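Local coordinates for hypothetical sugar binding protein (Bacteroides thetaiotaomicron, PDB 3SEE), which is of unknown function but, with its galactose-binding-domain-like beta-sandwich fold, probably binds a sugar, at residues A[114-119]-A[196-201]; A[145-150]-A[170-175]. All coordinates share one frame; numbering follows the deposited sequence. Where two conformers were deposited one is given.

Interaction 1: residues A[114-119]-A[196-201]; sequences KQTNEE and LKDCYV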
ATOM      1  N   LYS A 114      -6.592  -1.258  -2.446  1.00  7.32           N
ATOM      2  CA  LYS A 114      -7.615  -2.266  -2.185  1.00  7.30           C
ATOM      3  C   LYS A 114      -8.974  -1.631  -1.919  1.00  7.15           C
ATOM      4  O   LYS A 114      -9.090  -0.563  -1.335  1.00  7.96           O
ATOM      5  CB  LYS A 114      -7.208  -3.154  -0.989  1.00  7.71           C
ATOM      6  CG  LYS A 114      -8.064  -4.392  -0.810  1.00  8.51           C
ATOM      7  CD  LYS A 114      -7.530  -5.273   0.305  1.00  8.60           C
ATOM      8  CE  LYS A 114      -8.284  -6.581   0.444  1.00  9.49           C
ATOM      9  NZ  LYS A 114      -9.698  -6.382   0.887  1.00  9.70           N
ATOM     10  N   GLN A 115     -10.016  -2.360  -2.291  1.00  7.58           N
ATOM     11  CA  GLN A 115     -11.384  -2.018  -1.943  1.00  7.74           C
ATOM     12  C   GLN A 115     -11.586  -1.995  -0.424  1.00  7.56           C
ATOM     13  O   GLN A 115     -11.193  -2.921   0.275  1.00  8.45           O
ATOM     14  CB  GLN A 115     -12.306  -3.035  -2.583  1.00  8.17           C
ATOM     15  CG  GLN A 115     -13.794  -2.787  -2.323  1.00  8.56           C
ATOM     16  CD  GLN A 115     -14.694  -3.610  -3.226  1.00  9.16           C
ATOM     17  OE1 GLN A 115     -14.283  -3.975  -4.332  1.00  9.75           O
ATOM     18  NE2 GLN A 115     -15.936  -3.861  -2.795  1.00  9.93           N
ATOM     19  N   THR A 116     -12.244  -0.945   0.086  1.00  8.29           N
ATOM     20  CA  THR A 116     -12.423  -0.814   1.528  1.00  8.46           C
ATOM     21  C   THR A 116     -13.427  -1.813   2.101  1.00  7.78           C
ATOM     22  O   THR A 116     -13.111  -2.513   3.078  1.00  8.95           O
ATOM     23  CB  THR A 116     -12.835   0.605   1.899  1.00  8.66           C
ATOM     24  OG1 THR A 116     -11.899   1.514   1.310  1.00  9.09           O
ATOM     25  CG2 THR A 116     -12.886   0.807   3.407  1.00 11.05           C
ATOM     26  N   ASN A 117     -14.618  -1.839   1.499  1.00  8.63           N
ATOM     27  CA  ASN A 117     -15.728  -2.628   2.021  1.00  8.92           C
ATOM     28  C   ASN A 117     -16.092  -3.720   1.027  1.00  9.02           C
ATOM     29  O   ASN A 117     -16.719  -3.454   0.011  1.00 10.28           O
ATOM     30  CB  ASN A 117     -16.924  -1.721   2.342  1.00  8.94           C
ATOM     31  CG  ASN A 117     -16.714  -0.930   3.613  1.00  9.11           C
ATOM     32  OD1 ASN A 117     -16.185  -1.476   4.579  1.00 12.42           O
ATOM     33  ND2 ASN A 117     -17.127   0.337   3.636  1.00 11.44           N
ATOM     34  N   GLU A 118     -15.615  -4.929   1.316  1.00 10.05           N
ATOM     35  CA  GLU A 118     -15.749  -6.086   0.432  1.00 10.35           C
ATOM     36  C   GLU A 118     -16.997  -6.878   0.737  1.00 12.53           C
ATOM     37  O   GLU A 118     -17.444  -6.942   1.871  1.00 12.97           O
ATOM     38  CB  GLU A 118     -14.555  -7.021   0.630  1.00 10.43           C
ATOM     39  CG  GLU A 118     -13.189  -6.361   0.347  1.00  9.82           C
ATOM     40  CD  GLU A 118     -12.675  -6.503  -1.067  1.00  9.27           C
ATOM     41  OE1 GLU A 118     -13.434  -6.823  -2.008  1.00  9.59           O
ATOM     42  OE2 GLU A 118     -11.451  -6.231  -1.232  1.00  9.22           O
ATOM     43  N   GLU A 119     -17.517  -7.512  -0.305  1.00 14.17           N
ATOM     44  CA  GLU A 119     -18.600  -8.474  -0.099  0.50 16.31           C
ATOM     45  C   GLU A 119     -17.998  -9.849   0.095  1.00 18.20           C
ATOM     46  O   GLU A 119     -16.797 -10.058  -0.081  1.00 16.50           O
ATOM     47  CB  GLU A 119     -19.604  -8.426  -1.254  0.50 16.64           C
ATOM     48  CG  GLU A 119     -20.279  -7.067  -1.421  0.50 17.83           C
ATOM     49  CD  GLU A 119     -21.143  -6.670  -0.221  0.50 19.50           C
ATOM     50  OE1 GLU A 119     -21.943  -7.527   0.212  0.50 22.44           O
ATOM     51  OE2 GLU A 119     -21.048  -5.514   0.299  0.50 19.57           O
ATOM     52  N   LEU A 196     -13.950   1.845  -6.997  1.00  9.10           N
ATOM     53  CA  LEU A 196     -13.682   3.175  -7.505  1.00  9.29           C
ATOM     54  C   LEU A 196     -14.156   4.252  -6.534  1.00  9.32           C
ATOM     55  O   LEU A 196     -13.584   5.345  -6.474  1.00  9.97           O
ATOM     56  CB  LEU A 196     -14.359   3.377  -8.861  1.00 10.24           C
ATOM     57  CG  LEU A 196     -13.821   2.531 -10.023  1.00  9.65           C
ATOM     58  CD1 LEU A 196     -14.793   2.620 -11.199  1.00 12.28           C
ATOM     59  CD2 LEU A 196     -12.409   2.943 -10.452  1.00 11.26           C
ATOM     60  N   LYS A 197     -15.227   3.975  -5.787  1.00  8.93           N
ATOM     61  CA  LYS A 197     -15.813   4.944  -4.867  1.00 10.28           C
ATOM     62  C   LYS A 197     -15.245   4.888  -3.462  1.00  8.59           C
ATOM     63  O   LYS A 197     -15.422   5.839  -2.688  1.00  9.49           O
ATOM     64  CB  LYS A 197     -17.321   4.778  -4.776  1.00 11.66           C
ATOM     65  CG  LYS A 197     -18.008   4.900  -6.096  1.00 16.46           C
ATOM     66  CD  LYS A 197     -19.540   4.767  -5.939  1.00 20.86           C
ATOM     67  CE  LYS A 197     -20.305   4.603  -7.259  1.00 25.19           C
ATOM     68  NZ  LYS A 197     -20.636   3.180  -7.699  1.00 26.51           N
ATOM     69  N   ASP A 198     -14.576   3.793  -3.091  1.00  8.31           N
ATOM     70  CA  ASP A 198     -14.103   3.627  -1.718  1.00  8.08           C
ATOM     71  C   ASP A 198     -13.006   2.574  -1.691  1.00  8.21           C
ATOM     72  O   ASP A 198     -13.271   1.363  -1.746  1.00  8.24           O
ATOM     73  CB  ASP A 198     -15.274   3.240  -0.804  1.00  8.55           C
ATOM     74  CG  ASP A 198     -14.923   3.276   0.644  1.00  9.35           C
ATOM     75  OD1 ASP A 198     -13.760   3.577   1.004  1.00  9.39           O
ATOM     76  OD2 ASP A 198     -15.838   3.001   1.462  1.00 13.05           O
ATOM     77  N   CYS A 199     -11.772   3.057  -1.657  1.00  7.93           N
ATOM     78  CA  CYS A 199     -10.609   2.185  -1.630  1.00  7.86           C
ATOM     79  C   CYS A 199      -9.578   2.814  -0.701  1.00  7.65           C
ATOM     80  O   CYS A 199      -9.792   3.920  -0.197  1.00  8.37           O
ATOM     81  CB  CYS A 199     -10.037   2.000  -3.045  1.00  8.05           C
ATOM     82  SG  CYS A 199      -9.375   3.512  -3.796  1.00 10.23           S
ATOM     83  N   TYR A 200      -8.460   2.116  -0.489  1.00  7.55           N
ATOM     84  CA  TYR A 200      -7.359   2.711   0.232  1.00  7.15           C
ATOM     85  C   TYR A 200      -6.039   2.309  -0.370  1.00  7.45           C
ATOM     86  O   TYR A 200      -5.873   1.169  -0.847  1.00  7.66           O
ATOM     87  CB  TYR A 200      -7.394   2.370   1.731  1.00  8.42           C
ATOM     88  CG  TYR A 200      -7.437   0.911   2.076  1.00  8.18           C
ATOM     89  CD1 TYR A 200      -8.647   0.237   2.100  1.00  8.72           C
ATOM     90  CD2 TYR A 200      -6.287   0.210   2.392  1.00  8.03           C
ATOM     91  CE1 TYR A 200      -8.682  -1.107   2.447  1.00  9.01           C
ATOM     92  CE2 TYR A 200      -6.335  -1.121   2.733  1.00  8.70           C
ATOM     93  CZ  TYR A 200      -7.547  -1.798   2.728  1.00  8.95           C
ATOM     94  OH  TYR A 200      -7.667  -3.116   3.082  1.00  9.63           O
ATOM     95  N   VAL A 201      -5.117   3.257  -0.341  1.00  7.20           N
ATOM     96  CA  VAL A 201      -3.707   2.975  -0.592  1.00  7.48           C
ATOM     97  C   VAL A 201      -3.066   2.422   0.679  1.00  7.31           C
ATOM     98  O   VAL A 201      -3.275   2.967   1.760  1.00  8.55           O
ATOM     99  CB  VAL A 201      -2.992   4.264  -1.025  1.00  8.14           C
ATOM    100  CG1 VAL A 201      -1.475   4.047  -1.142  1.00 11.69           C
ATOM    101  CG2 VAL A 201      -3.587   4.811  -2.322  1.00  9.85           C
TER
HETATM  102  O   HOH W   1     -10.198  -4.218   2.507  1.00 11.63           O
HETATM  103  O   HOH W   2     -18.377   2.279   1.224  0.50  9.42           O
HETATM  104  O   HOH W   3     -15.360  -0.319  -0.811  1.00 10.22           O

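Interaction 2: residues A[145-150]-A[170-175]; sequences SGAQYN and QVVNAI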
ATOM      1  N   SER A 145       2.766 -11.113  -7.478  1.00 10.00           N
ATOM      2  CA  SER A 145       1.449 -10.524  -7.255  1.00  9.28           C
ATOM      3  C   SER A 145       1.052  -9.605  -8.408  1.00  8.95           C
ATOM      4  O   SER A 145       1.886  -8.852  -8.920  1.00  9.94           O
ATOM      5  CB  SER A 145       1.491  -9.699  -5.966  1.00  9.09           C
ATOM      6  OG  SER A 145       0.208  -9.182  -5.640  1.00  8.96           O
ATOM      7  N   GLY A 146      -0.226  -9.619  -8.754  1.00  8.68           N
ATOM      8  CA  GLY A 146      -0.775  -8.652  -9.672  1.00  9.00           C
ATOM      9  C   GLY A 146      -1.253  -7.373  -8.993  1.00  8.54           C
ATOM     10  O   GLY A 146      -1.593  -6.409  -9.676  1.00  9.36           O
ATOM     11  N   ALA A 147      -1.325  -7.402  -7.668  1.00  8.17           N
ATOM     12  CA  ALA A 147      -1.840  -6.313  -6.842  1.00  8.64           C
ATOM     13  C   ALA A 147      -0.751  -5.530  -6.130  1.00  7.53           C
ATOM     14  O   ALA A 147      -0.730  -4.307  -6.147  1.00  8.20           O
ATOM     15  CB  ALA A 147      -2.838  -6.867  -5.793  1.00  9.10           C
ATOM     16  N   GLN A 148       0.146  -6.269  -5.488  1.00  7.54           N
ATOM     17  CA  GLN A 148       1.189  -5.646  -4.695  1.00  7.78           C
ATOM     18  C   GLN A 148       2.441  -5.432  -5.541  1.00  8.22           C
ATOM     19  O   GLN A 148       2.867  -6.313  -6.290  1.00  9.14           O
ATOM     20  CB  GLN A 148       1.553  -6.528  -3.508  1.00  8.27           C
ATOM     21  CG  GLN A 148       2.605  -5.924  -2.584  1.00  9.17           C
ATOM     22  CD  GLN A 148       2.698  -6.591  -1.236  1.00 10.09           C
ATOM     23  OE1 GLN A 148       1.670  -6.938  -0.633  1.00 14.23           O
ATOM     24  NE2 GLN A 148       3.916  -6.773  -0.733  1.00 10.68           N
ATOM     25  N   TYR A 149       2.968  -4.216  -5.426  1.00  7.73           N
ATOM     26  CA  TYR A 149       4.227  -3.811  -6.020  1.00  7.85           C
ATOM     27  C   TYR A 149       5.276  -3.746  -4.925  1.00  7.30           C
ATOM     28  O   TYR A 149       5.016  -3.191  -3.864  1.00  8.52           O
ATOM     29  CB  TYR A 149       4.070  -2.407  -6.633  1.00  8.02           C
ATOM     30  CG  TYR A 149       5.340  -1.771  -7.095  1.00  8.16           C
ATOM     31  CD1 TYR A 149       5.969  -2.198  -8.269  1.00  9.01           C
ATOM     32  CD2 TYR A 149       5.954  -0.760  -6.373  1.00  8.36           C
ATOM     33  CE1 TYR A 149       7.151  -1.629  -8.713  1.00  8.72           C
ATOM     34  CE2 TYR A 149       7.139  -0.175  -6.808  1.00  8.27           C
ATOM     35  CZ  TYR A 149       7.731  -0.613  -7.966  1.00  8.44           C
ATOM     36  OH  TYR A 149       8.910  -0.021  -8.379  1.00  9.13           O
ATOM     37  N   ASN A 150       6.441  -4.301  -5.199  1.00  8.04           N
ATOM     38  CA  ASN A 150       7.584  -4.267  -4.284  1.00  8.81           C
ATOM     39  C   ASN A 150       8.759  -3.617  -4.967  1.00  8.50           C
ATOM     40  O   ASN A 150       8.999  -3.893  -6.142  1.00  9.98           O
ATOM     41  CB  ASN A 150       7.987  -5.694  -3.873  1.00  9.95           C
ATOM     42  CG  ASN A 150       6.832  -6.475  -3.311  1.00  9.28           C
ATOM     43  OD1 ASN A 150       6.217  -6.075  -2.324  1.00  9.64           O
ATOM     44  ND2 ASN A 150       6.523  -7.608  -3.914  1.00 13.77           N
ATOM     45  N   GLN A 170      -8.563  -2.008 -14.343  1.00  8.99           N
ATOM     46  CA  GLN A 170      -8.486  -3.445 -14.166  1.00  9.18           C
ATOM     47  C   GLN A 170      -8.327  -3.779 -12.699  1.00  8.87           C
ATOM     48  O   GLN A 170      -7.651  -3.081 -11.951  1.00  9.17           O
ATOM     49  CB  GLN A 170      -7.332  -4.057 -14.967  1.00  9.93           C
ATOM     50  CG  GLN A 170      -7.416  -3.779 -16.456  1.00 10.35           C
ATOM     51  CD  GLN A 170      -6.306  -4.423 -17.213  1.00 11.92           C
ATOM     52  OE1 GLN A 170      -5.330  -3.741 -17.623  1.00 15.00           O
ATOM     53  NE2 GLN A 170      -6.424  -5.702 -17.411  1.00 10.82           N
ATOM     54  N   VAL A 171      -8.985  -4.855 -12.298  1.00  8.72           N
ATOM     55  CA  VAL A 171      -8.892  -5.356 -10.944  1.00  9.24           C
ATOM     56  C   VAL A 171      -8.418  -6.799 -10.955  1.00  9.36           C
ATOM     57  O   VAL A 171      -8.612  -7.533 -11.933  1.00 10.21           O
ATOM     58  CB  VAL A 171     -10.213  -5.204 -10.150  1.00  9.97           C
ATOM     59  CG1 VAL A 171     -10.507  -3.741  -9.828  1.00 10.51           C
ATOM     60  CG2 VAL A 171     -11.395  -5.852 -10.914  1.00 11.15           C
ATOM     61  N   VAL A 172      -7.814  -7.195  -9.846  1.00  9.20           N
ATOM     62  CA  VAL A 172      -7.436  -8.564  -9.595  0.50  8.79           C
ATOM     63  C   VAL A 172      -8.101  -9.023  -8.279  1.00  8.96           C
ATOM     64  O   VAL A 172      -8.265  -8.237  -7.344  1.00  9.65           O
ATOM     65  CB  VAL A 172      -5.886  -8.700  -9.675  0.50  9.52           C
ATOM     66  CG1 VAL A 172      -5.157  -7.820  -8.667  0.50 10.03           C
ATOM     67  CG2 VAL A 172      -5.428 -10.138  -9.602  0.50  7.87           C
ATOM     68  N   ASN A 173      -8.516 -10.283  -8.229  1.00  9.12           N
ATOM     69  CA  ASN A 173      -9.307 -10.820  -7.144  1.00  9.14           C
ATOM     70  C   ASN A 173      -8.477 -11.499  -6.061  1.00  9.15           C
ATOM     71  O   ASN A 173      -9.015 -12.205  -5.216  1.00  9.98           O
ATOM     72  CB  ASN A 173     -10.379 -11.782  -7.687  1.00 10.16           C
ATOM     73  CG  ASN A 173      -9.778 -13.079  -8.151  1.00  9.91           C
ATOM     74  OD1 ASN A 173      -8.556 -13.176  -8.288  1.00 10.63           O
ATOM     75  ND2 ASN A 173     -10.602 -14.083  -8.406  1.00 11.54           N
ATOM     76  N   ALA A 174      -7.169 -11.234  -6.033  1.00  9.39           N
ATOM     77  CA  ALA A 174      -6.289 -11.811  -5.016  1.00 10.56           C
ATOM     78  C   ALA A 174      -4.967 -11.093  -5.055  1.00  9.68           C
ATOM     79  O   ALA A 174      -4.602 -10.495  -6.064  1.00 10.58           O
ATOM     80  CB  ALA A 174      -6.094 -13.321  -5.232  1.00 14.67           C
ATOM     81  N   ILE A 175      -4.240 -11.177  -3.947  1.00  9.60           N
ATOM     82  CA  ILE A 175      -2.895 -10.656  -3.857  1.00  9.36           C
ATOM     83  C   ILE A 175      -1.839 -11.708  -4.193  1.00  9.39           C
ATOM     84  O   ILE A 175      -0.670 -11.398  -4.414  1.00  9.55           O
ATOM     85  CB  ILE A 175      -2.651 -10.054  -2.447  1.00  9.63           C
ATOM     86  CG1 ILE A 175      -1.513  -9.033  -2.429  1.00 10.44           C
ATOM     87  CG2 ILE A 175      -2.434 -11.156  -1.418  1.00 12.04           C
ATOM     88  CD1 ILE A 175      -1.461  -8.182  -1.153  1.00 12.18           C
TER
HETATM   89  O   HOH W   4      -2.271 -11.038  -7.505  1.00 10.13           O

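Interaction 1: residues A[114-119]-A[196-201]
Lys114 and Tyr200 pair in an antiparallel, hydrogen-bonded bridge where strand 108-115 ends beside the start of strand 199-204, in one sheet of the galactose-binding-like beta sandwich. Lys114 N gives to Tyr200 O at 3.0 Å, and Tyr200 N returns the bond to Lys114 O; both side chains lie on the same face of the sheet and run alongside each other in the same direction. Lys114 leaves the backbone with CG anti to its N (chi1 -169°). Its CB sits over one face of the Tyr200 ring, 4.0 Å from CZ; CG passes near the phenol OH, and CD comes within 3.5 Å of that oxygen. The chain then bends at chi4 (-66°), and NZ forms a salt bridge with Glu118 OE2 at 2.8 Å. The same NZ donates to a water that lies 2.8 Å from Gln115 O and is hydrogen-bonded to Tyr200 OH, tying the lysine and tyrosine ends together. Beyond the bridge Thr116 turns toward Asp198: its N donates to Asp198 O in a nearly straight bond (175°). The side chains cross at about a right angle. Asp198 OD2 forms a salt bridge with Arg84 of strand 79-85, while Thr116 OG1 donates to Asp198 OD1 at 2.8 Å, approaching from above the carboxylate plane.

Interaction 2: residues A[145-150]-A[170-175]
An ST turn and ST motif at Ser145, in the loop that leads into edge strand 149-152, meets the end of strand 170-172 and the residues after it. Ser145 OG stands anti to its own backbone N (chi1 -176°), where it accepts from two backbone groups of its own segment: Gln148 N at 2.9 Å, almost straight at 174°, and Ala147 N at 3.1 Å, more bent. The hydroxyl proton goes across the contact to Ile175 O, 2.7 Å from OG, so three bonds grip this one oxygen. An alanine at Ser145 would probably leave Ile175 O without this donor and the amides of Ala147 and Gln148 without their shared acceptor, freeing the turn to shift. Beside the serine, a water accepts from Gly146 N and donates to Ala174 O, a second polar link between the segments.

The apolar part lies alongside. Ala147 CB points toward the other segment, where it meets Ile175 CG1 at 4.2 Å and, in the conformer given, a methyl of Val172; Phe130 of strand 130-133 also packs against Ala147 and Ile175. The Ile175 chain runs out from the backbone with CG1 anti to N (chi1 -158°), passing Ser145 OG and Gln148 CB, and its CD1 ends 3.4 Å from Gln148 OE1. At the other branch of that amide, NE2 donates to Asn150 OD1 at 2.9 Å, in both the amide and carbonyl planes and on a lone pair, and also to Gln206 OE1. These two bonds are likely to fix the rotation of the amide, turning its oxygen to the isoleucine methyl. With no direct backbone-to-backbone hydrogen bond between the segments, their polar joining depends on the bridging water and on one serine oxygen that serves both its own turn and Ile175 O, so the shape of the turn and the link across are coupled.

Overall arrangement
Interactions 1 and 2 do not touch: their centres lie 14 Å apart and their nearest atoms about 7 Å apart. They share the mixed sheet, in which strand 108-115, whose end enters interaction 1, has strand 199-204 as one neighbour and strand 149-152, led into by the loop of interaction 2, as the other. Interaction 1 thus joins strands within that sheet, whereas interaction 2 connects the approach to its edge strand with strand 170-172 of the antiparallel sheet. Along the chain, the whole of interaction 2 falls between the two segments of interaction 1. One contact is therefore pairing within a sheet, and the other spans from one sheet's edge to the other sheet.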